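Local coordinates for protein monovalent Na+/H+ antiporter subunit A (Dietzia sp. DQ12-45-1b, PDB 7D3U) that forms part of the Mrp complex, a giant bacterial sodium proton pump, as its multi-helix membrane antiporter subunit, at the interface of chains A and B. Numbering follows the deposited sequence. Chains: chain A, Monovalent Na+/H+ antiporter subunit A; chain B, Monovalent Na+/H+ antiporter subunit F.

The interface of chains A and B. Residues chain A 650, 654, 801-802, 805, 809, 826; chain B 63-64, 67.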
loop_
_atom_site.group_PDB
_atom_site.type_symbol
_atom_site.label_atom_id
_atom_site.label_comp_id
_atom_site.label_asym_id
_atom_site.label_seq_id
_atom_site.Cartn_x
_atom_site.Cartn_y
_atom_site.Cartn_z
ATOM N N LEU A 650 7.375 30.912 15.256
ATOM C CA LEU A 650 7.846 31.540 14.027
ATOM C C LEU A 650 7.519 30.682 12.811
ATOM O O LEU A 650 6.923 31.158 11.832
ATOM C CB LEU A 650 9.352 31.775 14.123
ATOM C CG LEU A 650 9.871 33.202 14.029
ATOM C CD1 LEU A 650 11.383 33.197 13.938
ATOM C CD2 LEU A 650 9.269 33.874 12.823
ATOM N N LEU A 654 4.904 31.437 9.622
ATOM C CA LEU A 654 5.358 31.473 8.235
ATOM C C LEU A 654 4.683 30.396 7.395
ATOM O O LEU A 654 4.322 30.639 6.237
ATOM C CB LEU A 654 6.875 31.336 8.191
ATOM C CG LEU A 654 7.593 32.540 8.791
ATOM C CD1 LEU A 654 9.081 32.299 8.858
ATOM C CD2 LEU A 654 7.287 33.775 7.969
ATOM N N LEU A 801 13.940 44.655 3.209
ATOM C CA LEU A 801 13.637 44.272 4.583
ATOM C C LEU A 801 13.491 42.762 4.712
ATOM O O LEU A 801 14.054 42.154 5.627
ATOM C CB LEU A 801 12.371 44.984 5.058
ATOM C CG LEU A 801 12.019 44.942 6.548
ATOM C CD1 LEU A 801 11.155 43.739 6.886
ATOM C CD2 LEU A 801 13.280 44.954 7.396
ATOM N N ILE A 802 12.767 42.134 3.783
ATOM C CA ILE A 802 12.569 40.690 3.860
ATOM C C ILE A 802 13.874 39.951 3.590
ATOM O O ILE A 802 14.151 38.923 4.220
ATOM C CB ILE A 802 11.451 40.257 2.892
ATOM C CG1 ILE A 802 10.090 40.377 3.576
ATOM C CG2 ILE A 802 11.670 38.838 2.398
ATOM C CD1 ILE A 802 8.925 39.978 2.704
ATOM N N LEU A 805 16.004 40.256 6.604
ATOM C CA LEU A 805 15.424 39.452 7.673
ATOM C C LEU A 805 15.709 37.971 7.461
ATOM O O LEU A 805 15.953 37.234 8.425
ATOM C CB LEU A 805 13.923 39.699 7.773
ATOM C CG LEU A 805 13.507 40.658 8.885
ATOM C CD1 LEU A 805 11.997 40.736 8.990
ATOM C CD2 LEU A 805 14.114 40.223 10.203
ATOM N N PHE A 809 17.939 35.870 10.364
ATOM C CA PHE A 809 17.627 34.624 11.053
ATOM C C PHE A 809 18.603 33.517 10.678
ATOM O O PHE A 809 18.840 32.607 11.479
ATOM C CB PHE A 809 16.198 34.189 10.733
ATOM C CG PHE A 809 15.142 35.078 11.317
ATOM C CD1 PHE A 809 15.409 35.865 12.421
ATOM C CD2 PHE A 809 13.878 35.120 10.762
ATOM C CE1 PHE A 809 14.434 36.680 12.957
ATOM C CE2 PHE A 809 12.902 35.932 11.295
ATOM C CZ PHE A 809 13.181 36.713 12.393
ATOM N N ILE A 826 10.476 32.865 5.478
ATOM C CA ILE A 826 10.369 34.320 5.405
ATOM C C ILE A 826 10.911 34.874 4.098
ATOM O O ILE A 826 10.717 36.061 3.811
ATOM C CB ILE A 826 11.083 34.976 6.600
ATOM C CG1 ILE A 826 10.384 36.277 6.990
ATOM C CG2 ILE A 826 12.536 35.236 6.281
ATOM C CD1 ILE A 826 11.035 36.978 8.150
ATOM N N LEU B 63 7.933 41.195 14.469
ATOM C CA LEU B 63 8.520 41.660 13.220
ATOM C C LEU B 63 8.140 40.762 12.053
ATOM O O LEU B 63 8.154 41.215 10.904
ATOM C CB LEU B 63 10.040 41.745 13.353
ATOM C CG LEU B 63 10.806 42.325 12.166
ATOM C CD1 LEU B 63 10.199 43.651 11.752
ATOM C CD2 LEU B 63 12.271 42.492 12.515
ATOM N N VAL B 64 7.785 39.509 12.324
ATOM C CA VAL B 64 7.448 38.566 11.264
ATOM C C VAL B 64 5.945 38.512 11.024
ATOM O O VAL B 64 5.500 38.452 9.876
ATOM C CB VAL B 64 8.017 37.178 11.609
ATOM C CG1 VAL B 64 7.374 36.111 10.747
ATOM C CG2 VAL B 64 9.521 37.179 11.437
ATOM N N LEU B 67 4.791 40.941 8.564
ATOM C CA LEU B 67 5.057 40.437 7.224
ATOM C C LEU B 67 4.219 39.218 6.887
ATOM O O LEU B 67 4.329 38.699 5.773
ATOM C CB LEU B 67 6.538 40.095 7.071
ATOM C CG LEU B 67 7.527 41.198 7.438
ATOM C CD1 LEU B 67 8.927 40.809 7.008
ATOM C CD2 LEU B 67 7.115 42.507 6.796
#
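Subunit F meets subunit A here through an apolar patch, probably within the membrane, where a helix end and the turn after it pack on helices of subunit A. The tight part is centred on B:Val64, which has the largest buried area of the patch, 71 Å². Its CG1 lies anti to the backbone N (chi1 164°) and its CG2 anti to the carbonyl carbon. CD2 of A:Leu650 rests against both methyls, 3.6 Å from CG1 of B:Val64. CG1 also touches CD2 of A:Leu654. Both leucines cross the valine at about a right angle. CG2 of B:Val64 is in the plane of the A:Phe809 ring, at its edge, 3.6 Å from CE2 of A:Phe809. The ring therefore offers its rim to subunit F, while CD1 of A:Leu650 sits over one face, offset toward the rim. From another side A:Ile826 crosses obliquely and brings its CD1 tip to 3.6 Å from CG2 of B:Val64.

B:Leu67 forms a second centre. Its CG stands anti to the carbonyl carbon (chi1 -53°), and CD1 does the touching. CD1 of B:Leu67 is 3.6 Å from CG1 of A:Ile802, whose side chain runs past in the opposite direction. CD1 of A:Leu801 also meets it.

The looser side is at B:Leu63, which hides less surface (30 Å²) and leans on A:Leu805. They meet tip to tip, CD2 of B:Leu63 to CD2 of A:Leu805 at 3.7 Å. CD1 of A:Leu805 touches both CG of B:Leu63 and CD1 of B:Leu67, joining the two parts. No polar pair links the subunits here, so apolar packing appears to join them in this patch.

B:Leu63 and B:Val64 lie near the end of helix 59-65, and B:Leu67 follows in the non-helical stretch before helix 71-80. This broken segment packs against helices 646-667, 789-812 and 821-837 of subunit A.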